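Local structure of putative acetyltransferase (Streptococcus mutans, 4E2A) at residues B[117-122]-B[161-166]; B[124-129]-B[155-160]. The protein is a putative acetyltransferase of the GNAT family that probably transfers an acyl group, most likely acetyl, to an acceptor substrate. All coordinates share one frame; numbering follows the deposited sequence.

Contact 1: residues B[117-122]-B[161-166]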
loop_
_atom_site.group_PDB
_atom_site.type_symbol
_atom_site.label_atom_id
_atom_site.label_comp_id
_atom_site.label_asym_id
_atom_site.label_seq_id
_atom_site.Cartn_x
_atom_site.Cartn_y
_atom_site.Cartn_z
ATOM N N GLN B 117 3.414 14.564 0.251
ATOM C CA GLN B 117 4.166 13.384 0.629
ATOM C C GLN B 117 3.254 12.166 0.505
ATOM O O GLN B 117 2.036 12.259 0.695
ATOM C CB GLN B 117 4.734 13.502 2.050
ATOM C CG GLN B 117 5.627 14.731 2.285
ATOM C CD GLN B 117 6.019 14.877 3.752
ATOM O OE1 GLN B 117 6.863 14.136 4.270
ATOM N NE2 GLN B 117 5.398 15.826 4.426
ATOM N N THR B 118 3.842 11.026 0.178
ATOM C CA THR B 118 3.062 9.804 0.016
ATOM C C THR B 118 2.470 9.332 1.340
ATOM O O THR B 118 1.446 8.648 1.359
ATOM C CB THR B 118 3.890 8.666 -0.617
ATOM O OG1 THR B 118 4.980 8.306 0.242
ATOM C CG2 THR B 118 4.434 9.089 -1.977
ATOM N N GLU B 119 3.123 9.697 2.439
ATOM C CA GLU B 119 2.666 9.333 3.780
ATOM C C GLU B 119 2.996 10.452 4.750
ATOM O O GLU B 119 4.045 11.080 4.645
ATOM C CB GLU B 119 3.325 8.032 4.250
ATOM C CG GLU B 119 2.876 6.799 3.477
ATOM C CD GLU B 119 3.647 5.542 3.851
ATOM O OE1 GLU B 119 4.793 5.665 4.336
ATOM O OE2 GLU B 119 3.102 4.429 3.654
ATOM N N GLN B 120 2.097 10.714 5.692
ATOM C CA GLN B 120 2.393 11.675 6.747
ATOM C C GLN B 120 3.003 10.940 7.933
ATOM O O GLN B 120 2.282 10.395 8.772
ATOM C CB GLN B 120 1.131 12.432 7.180
ATOM C CG GLN B 120 0.533 13.331 6.110
ATOM C CD GLN B 120 1.515 14.376 5.595
ATOM O OE1 GLN B 120 2.160 15.088 6.372
ATOM N NE2 GLN B 120 1.635 14.465 4.279
ATOM N N VAL B 121 4.333 10.917 7.990
ATOM C CA VAL B 121 5.037 10.184 9.035
ATOM C C VAL B 121 5.925 11.070 9.925
ATOM O O VAL B 121 6.222 10.714 11.064
ATOM C CB VAL B 121 5.838 8.999 8.453
ATOM C CG1 VAL B 121 4.901 7.871 8.065
ATOM C CG2 VAL B 121 6.683 9.456 7.256
ATOM N N LEU B 122 6.330 12.227 9.411
ATOM C CA LEU B 122 7.147 13.157 10.178
ATOM C C LEU B 122 6.623 14.565 10.023
ATOM O O LEU B 122 5.913 14.869 9.071
ATOM C CB LEU B 122 8.604 13.128 9.693
ATOM C CG LEU B 122 9.364 11.815 9.818
ATOM C CD1 LEU B 122 10.707 11.892 9.066
ATOM C CD2 LEU B 122 9.556 11.474 11.317
ATOM N N TRP B 161 13.625 17.300 8.236
ATOM C CA TRP B 161 13.970 15.916 7.898
ATOM C C TRP B 161 13.809 15.626 6.395
ATOM O O TRP B 161 12.942 16.186 5.720
ATOM C CB TRP B 161 13.130 14.915 8.723
ATOM C CG TRP B 161 13.191 15.143 10.193
ATOM C CD1 TRP B 161 12.297 15.836 10.951
ATOM C CD2 TRP B 161 14.216 14.694 11.094
ATOM N NE1 TRP B 161 12.697 15.844 12.272
ATOM C CE2 TRP B 161 13.869 15.154 12.382
ATOM C CE3 TRP B 161 15.390 13.952 10.929
ATOM C CZ2 TRP B 161 14.661 14.894 13.504
ATOM C CZ3 TRP B 161 16.175 13.698 12.055
ATOM C CH2 TRP B 161 15.800 14.164 13.318
ATOM N N VAL B 162 14.682 14.773 5.885
ATOM C CA VAL B 162 14.483 14.157 4.580
ATOM C C VAL B 162 14.375 12.662 4.854
ATOM O O VAL B 162 15.112 12.115 5.682
ATOM C CB VAL B 162 15.642 14.498 3.607
ATOM C CG1 VAL B 162 16.973 14.046 4.173
ATOM C CG2 VAL B 162 15.414 13.875 2.219
ATOM N N TRP B 163 13.411 12.012 4.213
ATOM C CA TRP B 163 13.176 10.597 4.425
ATOM C C TRP B 163 12.894 9.827 3.132
ATOM O O TRP B 163 12.550 10.399 2.097
ATOM C CB TRP B 163 12.024 10.389 5.422
ATOM C CG TRP B 163 10.683 10.766 4.889
ATOM C CD1 TRP B 163 10.154 12.016 4.826
ATOM C CD2 TRP B 163 9.696 9.881 4.340
ATOM N NE1 TRP B 163 8.893 11.964 4.295
ATOM C CE2 TRP B 163 8.590 10.679 3.983
ATOM C CE3 TRP B 163 9.639 8.503 4.128
ATOM C CZ2 TRP B 163 7.431 10.131 3.410
ATOM C CZ3 TRP B 163 8.491 7.964 3.556
ATOM C CH2 TRP B 163 7.409 8.778 3.198
ATOM N N LEU B 164 13.039 8.510 3.210
ATOM C CA LEU B 164 12.702 7.646 2.097
ATOM C C LEU B 164 12.362 6.257 2.636
ATOM O O LEU B 164 12.639 5.948 3.789
ATOM C CB LEU B 164 13.855 7.600 1.088
ATOM C CG LEU B 164 15.260 7.312 1.631
ATOM C CD1 LEU B 164 15.398 5.830 1.843
ATOM C CD2 LEU B 164 16.317 7.793 0.639
ATOM N N GLY B 165 11.726 5.440 1.807
ATOM C CA GLY B 165 11.392 4.084 2.187
ATOM C C GLY B 165 12.313 3.098 1.511
ATOM O O GLY B 165 12.715 3.306 0.375
ATOM N N VAL B 166 12.654 2.021 2.214
ATOM C CA VAL B 166 13.480 0.972 1.636
ATOM C C VAL B 166 12.953 -0.394 2.078
ATOM O O VAL B 166 12.507 -0.563 3.211
ATOM C CB VAL B 166 14.973 1.115 2.045
ATOM C CG1 VAL B 166 15.130 0.957 3.556
ATOM C CG2 VAL B 166 15.839 0.095 1.306
#
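The loop 117-122 runs over W163 and W161 of strand 161-166 without backbone pairing: the CA atoms of T118 and L164 are 10.1 Å apart, those of L122 and W161 7.7 Å. Side chains fill the gap, and the indole of W163 carries most of the contact. Its CB already points at the loop, and chi1 of 70°, with CG between the backbone N and the carbonyl carbon, sets one ring face against V121 and turns NE1 to Q117. At the ring edge, NE1 of W163 donates to OE1 of Q117 at 3.0 Å. This bond is nearly straight (166°) and lies in the carbonyl plane of Q117, although the amide and ring planes are 53° apart. The other end of that amide, NE2, is bonded to the backbone O of G114, so both amide ends are held. One methyl of V121 makes a CH-pi contact: CG2 stands 4.0 Å from the centroid of the six-membered ring of W163, directly over one face. L122 reaches both tryptophans with one branch. Its CD1 is 3.9 Å from CB of W161 and 4.2 Å from CB of W163. OG1 of T118 lies near CH2 of W163 but bonds to E127 on the adjacent strand. The contact packs the loop between strands 104-113 and 125-133 against W161 and W163 of strand 161-167, beside the mixed sheet of the alpha+beta GNAT fold.

Contact 2: residues B[124-129]-B[155-160]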
loop_
_atom_site.group_PDB
_atom_site.type_symbol
_atom_site.label_atom_id
_atom_site.label_comp_id
_atom_site.label_asym_id
_atom_site.label_seq_id
_atom_site.Cartn_x
_atom_site.Cartn_y
_atom_site.Cartn_z
ATOM N N ASP B 124 7.459 18.621 9.351
ATOM C CA ASP B 124 8.486 19.445 8.728
ATOM C C ASP B 124 9.458 18.608 7.921
ATOM O O ASP B 124 10.686 18.802 8.033
ATOM C CB ASP B 124 9.280 20.211 9.788
ATOM C CG ASP B 124 8.678 21.551 10.105
ATOM O OD1 ASP B 124 8.684 21.939 11.296
ATOM O OD2 ASP B 124 8.197 22.212 9.159
ATOM N N ALA B 125 8.901 17.700 7.116
ATOM C CA ALA B 125 9.675 16.693 6.386
ATOM C C ALA B 125 9.595 16.825 4.858
ATOM O O ALA B 125 8.655 17.418 4.324
ATOM C CB ALA B 125 9.258 15.298 6.815
ATOM N N PHE B 126 10.592 16.229 4.192
ATOM C CA PHE B 126 10.824 16.267 2.747
ATOM C C PHE B 126 11.100 14.811 2.299
ATOM O O PHE B 126 11.952 14.134 2.870
ATOM C CB PHE B 126 12.050 17.172 2.513
ATOM C CG PHE B 126 12.443 17.389 1.070
ATOM C CD1 PHE B 126 12.284 18.645 0.476
ATOM C CD2 PHE B 126 13.067 16.395 0.345
ATOM C CE1 PHE B 126 12.680 18.884 -0.837
ATOM C CE2 PHE B 126 13.479 16.623 -0.983
ATOM C CZ PHE B 126 13.283 17.865 -1.571
ATOM N N GLU B 127 10.385 14.346 1.278
ATOM C CA GLU B 127 10.416 12.952 0.848
ATOM C C GLU B 127 11.127 12.791 -0.495
ATOM O O GLU B 127 10.856 13.519 -1.429
ATOM C CB GLU B 127 8.982 12.400 0.715
ATOM C CG GLU B 127 8.913 10.995 0.108
ATOM C CD GLU B 127 7.482 10.529 -0.198
ATOM O OE1 GLU B 127 6.538 11.325 -0.087
ATOM O OE2 GLU B 127 7.305 9.351 -0.561
ATOM N N ILE B 128 12.047 11.841 -0.583
ATOM C CA ILE B 128 12.590 11.455 -1.882
ATOM C C ILE B 128 11.804 10.221 -2.324
ATOM O O ILE B 128 11.937 9.145 -1.726
ATOM C CB ILE B 128 14.106 11.186 -1.820
ATOM C CG1 ILE B 128 14.837 12.419 -1.266
ATOM C CG2 ILE B 128 14.639 10.843 -3.208
ATOM C CD1 ILE B 128 16.260 12.104 -0.737
ATOM N N GLN B 129 10.942 10.401 -3.328
ATOM C CA GLN B 129 9.951 9.382 -3.702
ATOM C C GLN B 129 10.413 8.480 -4.849
ATOM O O GLN B 129 10.266 7.255 -4.774
ATOM C CB GLN B 129 8.602 10.037 -4.075
ATOM C CG GLN B 129 7.473 9.019 -4.384
ATOM C CD GLN B 129 6.310 9.610 -5.191
ATOM O OE1 GLN B 129 6.095 10.824 -5.211
ATOM N NE2 GLN B 129 5.553 8.740 -5.859
ATOM N N GLN B 155 18.145 20.259 1.984
ATOM C CA GLN B 155 18.851 21.182 2.860
ATOM C C GLN B 155 18.342 22.608 2.642
ATOM O O GLN B 155 18.020 23.323 3.589
ATOM C CB GLN B 155 20.347 21.103 2.584
ATOM C CG GLN B 155 21.221 21.463 3.774
ATOM C CD GLN B 155 21.118 20.458 4.923
ATOM O OE1 GLN B 155 21.409 19.267 4.761
ATOM N NE2 GLN B 155 20.706 20.941 6.092
ATOM N N ILE B 156 18.242 23.003 1.381
ATOM C CA ILE B 156 17.777 24.336 1.011
ATOM C C ILE B 156 16.296 24.590 1.382
ATOM O O ILE B 156 15.862 25.735 1.506
ATOM C CB ILE B 156 18.016 24.565 -0.495
ATOM C CG1 ILE B 156 19.514 24.765 -0.747
ATOM C CG2 ILE B 156 17.215 25.755 -1.022
ATOM C CD1 ILE B 156 19.907 24.687 -2.209
ATOM N N SER B 157 15.530 23.520 1.569
ATOM C CA SER B 157 14.095 23.644 1.821
ATOM C C SER B 157 13.814 24.245 3.194
ATOM O O SER B 157 12.735 24.785 3.446
ATOM C CB SER B 157 13.421 22.283 1.744
ATOM O OG SER B 157 13.748 21.487 2.875
ATOM N N GLY B 158 14.784 24.117 4.089
ATOM C CA GLY B 158 14.638 24.613 5.440
ATOM C C GLY B 158 13.787 23.715 6.314
ATOM O O GLY B 158 13.491 24.067 7.447
ATOM N N LEU B 159 13.385 22.556 5.793
ATOM C CA LEU B 159 12.633 21.590 6.590
ATOM C C LEU B 159 13.579 20.857 7.554
ATOM O O LEU B 159 14.792 21.063 7.513
ATOM C CB LEU B 159 11.859 20.625 5.685
ATOM C CG LEU B 159 10.842 21.347 4.794
ATOM C CD1 LEU B 159 10.326 20.456 3.677
ATOM C CD2 LEU B 159 9.692 21.887 5.644
ATOM N N SER B 160 13.022 20.032 8.438
ATOM C CA SER B 160 13.814 19.395 9.483
ATOM C C SER B 160 14.342 18.010 9.111
ATOM O O SER B 160 15.391 17.613 9.595
ATOM C CB SER B 160 13.035 19.328 10.799
ATOM O OG SER B 160 12.790 20.636 11.288
#
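L159 points its side chain at D124 and the first residues of strand 125-133, and its two methyl branches take different partners. CD1 lies near the ring plane of F126, at the edge, and is 3.9 Å from CB of that residue. It also approaches the backbone O of A125 at 3.5 Å. CD2 turns to D124 and meets the carboxylate atom OD2 at 3.8 Å, the two side chains crossing at a slant. F126 has CG anti to its own N (chi1 -178°), and its ring extends toward the helix end, where CD1 comes 4.0 Å from OG of S157. The side chain of F126 also touches A154 of helix 142-157 and V111 of strand 104-113. OG of S157 accepts from N of L159 at 3.1 Å and 166°, an ST turn, and is also bonded to the backbone O of A154. That turn probably steadies the backbone just before L159. G158, with positive phi, is where the chain leaves the helix. One backbone bond ties the segments: N of S160 donates to O of D124 at 2.7 Å. CB of D124 also faces OG of S160 at 3.8 Å. Together these interactions fasten the turn between helix 142-157 and strand 161-167 to the start of strand 125-133, within a beta-alpha-beta crossover of the GNAT fold.

In the fold
The centres of contacts 1 and 2 are about 9 Å apart. Both use the sheet in which strands 125-133 and 161-167 are parallel neighbours. Along the chain the order is 117-122, 124-129, 155-160, 161-166, so both segments of contact 2 fall between those of contact 1. Helix 142-157 lies between the two strands in sequence. The contacts also meet directly: O of W161 is 2.8 Å from N of F126, a probable hydrogen bond. The two strands and the helix form the beta-alpha-beta core of the GNAT fold. As in relatives, acetyl-CoA would probably sit where these two parallel strands splay apart.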